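Local coordinates for protein 4-alpha-glucanotransferase (PDB 5B68) that is a bacterial enzyme of the amylomaltase family, built on a TIM-barrel domain preceded by an N-terminal beta-sandwich domain, at residues 182-187 / 245-250; 275-280 / 287-292. All coordinates share one frame; numbering follows the deposited sequence.

Interaction 1 of 2, residues 182-187 / 245-250; sequences AQIYSV and PIYIRV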
ATOM      1  N   ALA A 182       0.881 -14.617  -3.313  1.00 18.04           N
ATOM      2  CA  ALA A 182       1.227 -15.402  -2.151  1.00 17.37           C
ATOM      3  C   ALA A 182       1.398 -14.490  -0.927  1.00 18.91           C
ATOM      4  O   ALA A 182       1.952 -13.395  -1.047  1.00 19.24           O
ATOM      5  CB  ALA A 182       2.500 -16.165  -2.340  1.00 19.79           C
ATOM      6  N   GLN A 183       0.908 -14.965   0.215  1.00 18.62           N
ATOM      7  CA  GLN A 183       1.220 -14.339   1.498  1.00 19.30           C
ATOM      8  C   GLN A 183       2.545 -14.912   1.955  1.00 19.35           C
ATOM      9  O   GLN A 183       2.630 -16.000   2.568  1.00 21.62           O
ATOM     10  CB  GLN A 183       0.100 -14.566   2.499  1.00 18.03           C
ATOM     11  CG  GLN A 183      -1.195 -13.992   2.046  1.00 21.69           C
ATOM     12  CD  GLN A 183      -1.232 -12.471   2.126  1.00 21.45           C
ATOM     13  OE1 GLN A 183      -1.126 -11.937   3.223  1.00 23.19           O
ATOM     14  NE2 GLN A 183      -1.418 -11.781   1.005  1.00 19.66           N
ATOM     15  N   ILE A 184       3.645 -14.251   1.594  1.00 19.94           N
ATOM     16  CA  ILE A 184       4.948 -14.905   1.660  1.00 20.47           C
ATOM     17  C   ILE A 184       5.393 -15.381   3.058  1.00 19.03           C
ATOM     18  O   ILE A 184       6.096 -16.387   3.162  1.00 20.09           O
ATOM     19  CB  ILE A 184       6.071 -14.061   0.925  1.00 22.61           C
ATOM     20  CG1 ILE A 184       7.337 -14.870   0.685  1.00 23.66           C
ATOM     21  CG2 ILE A 184       6.369 -12.817   1.730  1.00 23.93           C
ATOM     22  CD1 ILE A 184       7.084 -16.041  -0.228  1.00 26.48           C
ATOM     23  N   TYR A 185       5.004 -14.654   4.094  1.00 20.76           N
ATOM     24  CA  TYR A 185       5.312 -15.053   5.512  1.00 20.25           C
ATOM     25  C   TYR A 185       4.722 -16.473   5.790  1.00 19.90           C
ATOM     26  O   TYR A 185       5.215 -17.208   6.628  1.00 23.11           O
ATOM     27  CB  TYR A 185       4.690 -14.030   6.518  1.00 20.94           C
ATOM     28  CG  TYR A 185       3.254 -13.717   6.299  1.00 20.38           C
ATOM     29  CD1 TYR A 185       2.258 -14.566   6.819  1.00 20.18           C
ATOM     30  CD2 TYR A 185       2.846 -12.651   5.516  1.00 18.58           C
ATOM     31  CE1 TYR A 185       0.949 -14.338   6.578  1.00 21.01           C
ATOM     32  CE2 TYR A 185       1.502 -12.406   5.254  1.00 19.30           C
ATOM     33  CZ  TYR A 185       0.566 -13.287   5.790  1.00 19.00           C
ATOM     34  OH  TYR A 185      -0.752 -13.124   5.555  1.00 21.64           O
ATOM     35  N   SER A 186       3.655 -16.807   5.081  1.00 20.27           N
ATOM     36  CA  SER A 186       2.970 -18.086   5.298  1.00 21.59           C
ATOM     37  C   SER A 186       3.497 -19.242   4.474  1.00 22.72           C
ATOM     38  O   SER A 186       3.057 -20.372   4.699  1.00 22.86           O
ATOM     39  CB  SER A 186       1.458 -17.973   5.025  1.00 21.69           C
ATOM     40  OG  SER A 186       1.119 -17.890   3.627  1.00 21.89           O
ATOM     41  N   VAL A 187       4.397 -18.982   3.533  1.00 21.20           N
ATOM     42  CA  VAL A 187       4.906 -20.014   2.648  1.00 21.50           C
ATOM     43  C   VAL A 187       6.333 -20.352   3.011  1.00 23.11           C
ATOM     44  O   VAL A 187       7.199 -19.513   2.976  1.00 25.97           O
ATOM     45  CB  VAL A 187       4.904 -19.554   1.183  1.00 21.47           C
ATOM     46  CG1 VAL A 187       5.243 -20.700   0.257  1.00 22.81           C
ATOM     47  CG2 VAL A 187       3.580 -18.956   0.819  1.00 22.08           C
ATOM     48  N   PRO A 245      12.872  -6.351   8.668  1.00 19.37           N
ATOM     49  CA  PRO A 245      13.974  -7.283   8.744  1.00 20.24           C
ATOM     50  C   PRO A 245      13.652  -8.713   9.190  1.00 19.10           C
ATOM     51  O   PRO A 245      14.517  -9.540   9.029  1.00 21.15           O
ATOM     52  CB  PRO A 245      14.984  -6.582   9.724  1.00 21.89           C
ATOM     53  CG  PRO A 245      14.463  -5.177   9.848  1.00 20.53           C
ATOM     54  CD  PRO A 245      12.966  -5.322   9.730  1.00 20.79           C
ATOM     55  N   ILE A 246      12.430  -8.999   9.622  1.00 20.12           N
ATOM     56  CA  ILE A 246      12.013 -10.370   9.931  1.00 18.98           C
ATOM     57  C   ILE A 246      12.164 -11.339   8.779  1.00 21.79           C
ATOM     58  O   ILE A 246      12.280 -12.565   9.000  1.00 21.57           O
ATOM     59  CB  ILE A 246      10.632 -10.428  10.474  1.00 19.48           C
ATOM     60  CG1 ILE A 246      10.477 -11.664  11.399  1.00 19.75           C
ATOM     61  CG2 ILE A 246       9.525 -10.339   9.416  1.00 21.27           C
ATOM     62  CD1 ILE A 246       9.105 -11.701  12.012  1.00 22.86           C
ATOM     63  N   TYR A 247      12.186 -10.779   7.576  1.00 19.48           N
ATOM     64  CA  TYR A 247      12.285 -11.538   6.346  1.00 20.69           C
ATOM     65  C   TYR A 247      13.713 -11.874   5.892  1.00 22.00           C
ATOM     66  O   TYR A 247      13.883 -12.611   4.959  1.00 21.07           O
ATOM     67  CB  TYR A 247      11.546 -10.821   5.218  1.00 20.69           C
ATOM     68  CG  TYR A 247      10.049 -10.706   5.384  1.00 21.40           C
ATOM     69  CD1 TYR A 247       9.236 -11.820   5.331  1.00 20.96           C
ATOM     70  CD2 TYR A 247       9.450  -9.478   5.560  1.00 18.66           C
ATOM     71  CE1 TYR A 247       7.878 -11.712   5.471  1.00 17.67           C
ATOM     72  CE2 TYR A 247       8.103  -9.367   5.699  1.00 20.01           C
ATOM     73  CZ  TYR A 247       7.316 -10.489   5.655  1.00 17.99           C
ATOM     74  OH  TYR A 247       5.978 -10.353   5.782  1.00 21.97           O
ATOM     75  N   ILE A 248      14.726 -11.327   6.550  1.00 20.96           N
ATOM     76  CA  ILE A 248      16.058 -11.638   6.219  1.00 19.61           C
ATOM     77  C   ILE A 248      16.336 -13.131   6.451  1.00 21.69           C
ATOM     78  O   ILE A 248      15.956 -13.677   7.526  1.00 20.03           O
ATOM     79  CB  ILE A 248      17.030 -10.838   7.084  1.00 20.96           C
ATOM     80  CG1 ILE A 248      16.950  -9.325   6.744  1.00 21.76           C
ATOM     81  CG2 ILE A 248      18.434 -11.331   6.870  1.00 20.58           C
ATOM     82  CD1 ILE A 248      17.728  -8.471   7.745  1.00 21.65           C
ATOM     83  N   ARG A 249      16.966 -13.785   5.482  1.00 20.59           N
ATOM     84  CA  ARG A 249      17.488 -15.120   5.714  1.00 22.14           C
ATOM     85  C   ARG A 249      18.926 -14.946   6.096  1.00 21.02           C
ATOM     86  O   ARG A 249      19.755 -14.594   5.290  1.00 20.30           O
ATOM     87  CB  ARG A 249      17.439 -16.008   4.489  1.00 24.32           C
ATOM     88  CG  ARG A 249      18.120 -17.339   4.767  1.00 24.89           C
ATOM     89  CD  ARG A 249      17.774 -18.439   3.792  1.00 26.16           C
ATOM     90  NE  ARG A 249      16.381 -18.837   3.827  1.00 25.04           N
ATOM     91  CZ  ARG A 249      15.920 -19.863   3.135  1.00 24.51           C
ATOM     92  NH1 ARG A 249      16.759 -20.559   2.400  1.00 25.15           N
ATOM     93  NH2 ARG A 249      14.647 -20.184   3.162  1.00 23.17           N
ATOM     94  N   VAL A 250      19.216 -15.228   7.343  1.00 21.45           N
ATOM     95  CA  VAL A 250      20.521 -14.827   7.868  1.00 25.12           C
ATOM     96  C   VAL A 250      21.649 -15.582   7.254  1.00 23.42           C
ATOM     97  O   VAL A 250      22.770 -15.058   7.062  1.00 22.04           O
ATOM     98  CB  VAL A 250      20.546 -14.878   9.433  1.00 24.53           C
ATOM     99  CG1 VAL A 250      19.443 -14.026  10.050  1.00 25.48           C
ATOM    100  CG2 VAL A 250      20.507 -16.321   9.958  1.00 27.97           C
TER
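Two loops of the TIM barrel meet where I184 and Y185, just beyond strand 177-182, pack against Y247, in the long excursion that follows the neighbouring strand 215-218. Each partner sits in a short 3-10 turn, and the joint is wholly buried, which suits aromatic and branched aliphatic side chains. No hydrogen bond crosses it. The two tyrosines run alongside each other in the same direction: the hydroxyl of Y247 approaches the edge of the Y185 ring near its plane, OH to CD2 at 3.9 Å. In return Y185 CB sits at the edge of the Y247 ring, 4.1 Å from Y247 CE1. I184 adds its CG2 branch obliquely, 4.2 Å from the same CE1 of Y247. Behind this, I246 CG2 lies 3.9 Å above the plane of the Y247 ring, over its centre, so the residue preceding Y247 pads one face.

Within its own loop, Y185 has CG wedged between the backbone N and the carbonyl carbon (chi1 50°), and the ring folds back against Q183, whose backbone C lies over one face, toward the rim. Y185 OH donates to Q183 OE1 at 2.6 Å, within the amide plane and on a lone pair, which should limit rotation of both groups. R286 makes a cation-pi contact with the Y185 ring. The turn itself is tied twice at one oxygen: Q183 O accepts S186 N at 2.8 Å and, on a lone pair in the carbonyl plane, S186 OG at 2.6 Å.

Interaction 2 of 2, residues 275-280 / 287-292; sequences RERNLT and NDVYAA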
ATOM      1  N   ARG A 275      12.674 -24.676  11.762  1.00 25.49           N
ATOM      2  CA  ARG A 275      12.423 -25.488  10.557  1.00 28.30           C
ATOM      3  C   ARG A 275      11.418 -26.649  10.771  1.00 31.38           C
ATOM      4  O   ARG A 275      10.694 -27.009   9.874  1.00 29.28           O
ATOM      5  CB  ARG A 275      13.742 -26.069  10.063  1.00 28.89           C
ATOM      6  CG  ARG A 275      14.591 -25.020   9.397  1.00 31.20           C
ATOM      7  CD  ARG A 275      15.981 -25.480   9.053  1.00 35.39           C
ATOM      8  NE  ARG A 275      16.695 -24.345   8.464  1.00 37.51           N
ATOM      9  CZ  ARG A 275      17.996 -24.261   8.251  1.00 40.41           C
ATOM     10  NH1 ARG A 275      18.831 -25.261   8.549  1.00 48.40           N
ATOM     11  NH2 ARG A 275      18.474 -23.162   7.699  1.00 43.40           N
ATOM     12  N   GLU A 276      11.374 -27.226  11.957  1.00 32.61           N
ATOM     13  CA  GLU A 276      10.338 -28.199  12.262  1.00 33.08           C
ATOM     14  C   GLU A 276       8.921 -27.613  12.087  1.00 33.58           C
ATOM     15  O   GLU A 276       7.982 -28.303  11.653  1.00 33.44           O
ATOM     16  CB  GLU A 276      10.507 -28.719  13.729  1.00 40.58           C
ATOM     17  CG  GLU A 276      11.712 -29.639  13.919  1.00 43.98           C
ATOM     18  CD  GLU A 276      11.637 -30.938  13.087  1.00 53.92           C
ATOM     19  OE1 GLU A 276      10.518 -31.510  12.903  1.00 56.33           O
ATOM     20  OE2 GLU A 276      12.702 -31.394  12.600  1.00 56.52           O
ATOM     21  N   ARG A 277       8.738 -26.324  12.426  1.00 27.77           N
ATOM     22  CA  ARG A 277       7.456 -25.675  12.274  1.00 29.64           C
ATOM     23  C   ARG A 277       6.986 -25.683  10.813  1.00 24.40           C
ATOM     24  O   ARG A 277       5.801 -25.785  10.559  1.00 27.12           O
ATOM     25  CB  ARG A 277       7.466 -24.228  12.817  1.00 30.48           C
ATOM     26  CG  ARG A 277       7.980 -24.149  14.264  1.00 34.06           C
ATOM     27  CD  ARG A 277       7.636 -22.796  14.846  1.00 36.18           C
ATOM     28  NE  ARG A 277       8.325 -22.638  16.122  1.00 38.66           N
ATOM     29  CZ  ARG A 277       8.508 -21.471  16.745  1.00 46.53           C
ATOM     30  NH1 ARG A 277       8.031 -20.316  16.240  1.00 39.23           N
ATOM     31  NH2 ARG A 277       9.175 -21.471  17.903  1.00 45.73           N
ATOM     32  N   ASN A 278       7.942 -25.684   9.910  1.00 26.80           N
ATOM     33  CA  ASN A 278       7.655 -25.644   8.484  1.00 26.97           C
ATOM     34  C   ASN A 278       6.832 -26.830   8.021  1.00 30.58           C
ATOM     35  O   ASN A 278       6.176 -26.726   7.009  1.00 27.38           O
ATOM     36  CB  ASN A 278       8.914 -25.700   7.644  1.00 24.92           C
ATOM     37  CG  ASN A 278       9.880 -24.517   7.904  1.00 24.16           C
ATOM     38  OD1 ASN A 278       9.545 -23.550   8.556  1.00 27.30           O
ATOM     39  ND2 ASN A 278      11.066 -24.631   7.402  1.00 25.71           N
ATOM     40  N   LEU A 279       6.956 -27.943   8.750  1.00 33.98           N
ATOM     41  CA  LEU A 279       6.278 -29.186   8.445  1.00 34.09           C
ATOM     42  C   LEU A 279       4.958 -29.322   9.097  1.00 34.62           C
ATOM     43  O   LEU A 279       4.278 -30.301   8.833  1.00 36.77           O
ATOM     44  CB  LEU A 279       7.159 -30.386   8.849  1.00 32.23           C
ATOM     45  CG  LEU A 279       8.595 -30.377   8.323  1.00 33.23           C
ATOM     46  CD1 LEU A 279       9.408 -31.555   8.827  1.00 37.47           C
ATOM     47  CD2 LEU A 279       8.700 -30.371   6.804  1.00 35.35           C
ATOM     48  N   THR A 280       4.564 -28.371   9.947  1.00 32.16           N
ATOM     49  CA  THR A 280       3.304 -28.461  10.705  1.00 32.11           C
ATOM     50  C   THR A 280       2.309 -27.480  10.171  1.00 29.33           C
ATOM     51  O   THR A 280       2.659 -26.524   9.449  1.00 28.90           O
ATOM     52  CB  THR A 280       3.516 -28.179  12.212  1.00 35.33           C
ATOM     53  OG1 THR A 280       3.582 -26.765  12.430  1.00 33.16           O
ATOM     54  CG2 THR A 280       4.790 -28.807  12.722  1.00 34.69           C
ATOM     55  N   ASN A 287       7.132 -13.713  16.831  1.00 29.55           N
ATOM     56  CA  ASN A 287       7.971 -13.104  17.916  1.00 28.88           C
ATOM     57  C   ASN A 287       9.206 -13.859  18.239  1.00 26.69           C
ATOM     58  O   ASN A 287      10.282 -13.266  18.267  1.00 26.25           O
ATOM     59  CB  ASN A 287       7.166 -12.723  19.157  1.00 29.60           C
ATOM     60  CG  ASN A 287       6.189 -11.596  18.864  1.00 33.61           C
ATOM     61  OD1 ASN A 287       6.462 -10.739  18.013  1.00 31.95           O
ATOM     62  ND2 ASN A 287       5.051 -11.586  19.556  1.00 34.03           N
ATOM     63  N   ASP A 288       9.130 -15.166  18.465  1.00 28.39           N
ATOM     64  CA  ASP A 288      10.399 -15.900  18.778  1.00 30.14           C
ATOM     65  C   ASP A 288      11.326 -16.055  17.584  1.00 29.78           C
ATOM     66  O   ASP A 288      12.537 -15.994  17.711  1.00 30.28           O
ATOM     67  CB  ASP A 288      10.175 -17.230  19.534  1.00 38.70           C
ATOM     68  CG  ASP A 288       9.204 -18.161  18.851  1.00 41.40           C
ATOM     69  OD1 ASP A 288       8.709 -17.883  17.745  1.00 39.15           O
ATOM     70  OD2 ASP A 288       8.902 -19.200  19.459  1.00 46.38           O
ATOM     71  N   VAL A 289      10.745 -16.192  16.400  1.00 27.25           N
ATOM     72  CA  VAL A 289      11.570 -16.172  15.161  1.00 28.94           C
ATOM     73  C   VAL A 289      12.341 -14.836  15.019  1.00 21.95           C
ATOM     74  O   VAL A 289      13.553 -14.831  14.750  1.00 23.70           O
ATOM     75  CB  VAL A 289      10.726 -16.406  13.868  1.00 27.72           C
ATOM     76  CG1 VAL A 289      11.633 -16.335  12.625  1.00 27.64           C
ATOM     77  CG2 VAL A 289      10.050 -17.797  13.912  1.00 32.97           C
ATOM     78  N   TYR A 290      11.653 -13.751  15.305  1.00 25.72           N
ATOM     79  CA  TYR A 290      12.271 -12.412  15.091  1.00 23.80           C
ATOM     80  C   TYR A 290      13.407 -12.196  16.105  1.00 24.89           C
ATOM     81  O   TYR A 290      14.527 -11.815  15.745  1.00 24.62           O
ATOM     82  CB  TYR A 290      11.203 -11.334  15.242  1.00 25.62           C
ATOM     83  CG  TYR A 290      11.551  -9.955  14.710  1.00 24.01           C
ATOM     84  CD1 TYR A 290      12.588  -9.751  13.813  1.00 23.83           C
ATOM     85  CD2 TYR A 290      10.821  -8.856  15.148  1.00 24.45           C
ATOM     86  CE1 TYR A 290      12.863  -8.445  13.323  1.00 23.98           C
ATOM     87  CE2 TYR A 290      11.065  -7.577  14.637  1.00 27.58           C
ATOM     88  CZ  TYR A 290      12.100  -7.385  13.746  1.00 24.32           C
ATOM     89  OH  TYR A 290      12.308  -6.091  13.272  1.00 28.81           O
ATOM     90  N   ALA A 291      13.074 -12.485  17.350  1.00 27.72           N
ATOM     91  CA  ALA A 291      14.062 -12.375  18.432  1.00 27.60           C
ATOM     92  C   ALA A 291      15.296 -13.191  18.122  1.00 26.96           C
ATOM     93  O   ALA A 291      16.400 -12.728  18.296  1.00 25.62           O
ATOM     94  CB  ALA A 291      13.450 -12.767  19.780  1.00 27.68           C
ATOM     95  N   ALA A 292      15.115 -14.407  17.618  1.00 28.37           N
ATOM     96  CA  ALA A 292      16.252 -15.241  17.273  1.00 25.60           C
ATOM     97  C   ALA A 292      17.075 -14.737  16.076  1.00 27.07           C
ATOM     98  O   ALA A 292      18.311 -14.706  16.096  1.00 24.59           O
ATOM     99  CB  ALA A 292      15.762 -16.669  17.044  1.00 27.12           C
TER
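R277 and D288 form a salt bridge between the last turn of helix 261-277 and the first turn of helix 286-301. The two side chains approach from opposite directions, and R277 grips the carboxylate end-on, with one terminal nitrogen for each oxygen. NH1 of R277 donates to OD1 of D288 at 2.9 Å in a nearly straight bond, its N-H...O angle 172°, meeting the oxygen on its syn side. The second bond, from R277 NH2 to D288 OD2, is 2.8 Å long but more bent. Both oxygens lie close to the guanidinium plane; the carboxylate, however, is turned 36° against it, so NH2 reaches OD2 from above the carboxylate plane. On D288, CG lies between the backbone N and the carbonyl carbon (chi1 54°), which turns the carboxylate to R277; the R277 chain, extended from CG to NE, reaches from one helix to the other. The charges suit their places, since an aspartate early in a helix and an arginine late in one would both be favoured by the helix dipoles. E273 adds a long, weak ion pair to R277 NH2.

Apolar contact is slight between the segments themselves: V289 CG2 lies 4.0 Å from R277 NH1, placed obliquely to the guanidinium. V289 is buried, and F274 of helix 261-277 touches both it and D288.

Backbone bonds hold each end in shape. A type I turn runs from R277 to T280, closed by T280 N to R277 O at 2.9 Å, while A292 N bonds to D288 O at 3.0 Å. Together these features clasp a helical hairpin, two successive antiparallel helices joined by a short loop, within the long helical insertion between barrel strands 215-218 and 382-387.

Overall arrangement
Interaction 1 comes first along the chain, followed by interaction 2; their centres are about 11 Å apart, on the same side of the chain's centre. They also touch: Y290 packs with its OH 3.7 Å from P245 CD and with its CD1 3.7 Å from I246 CG1. Helix 286-301 links them: it carries one side of interaction 2 and contacts the loop 245-250 of interaction 1, where its K293 bonds to the carbonyl oxygens of I246 and I248. Interaction 1 joins loops after two adjacent barrel strands, interaction 2 two helices further out. The helical insertion is thereby tied back to the loops that follow barrel strands 177-182 and 215-218.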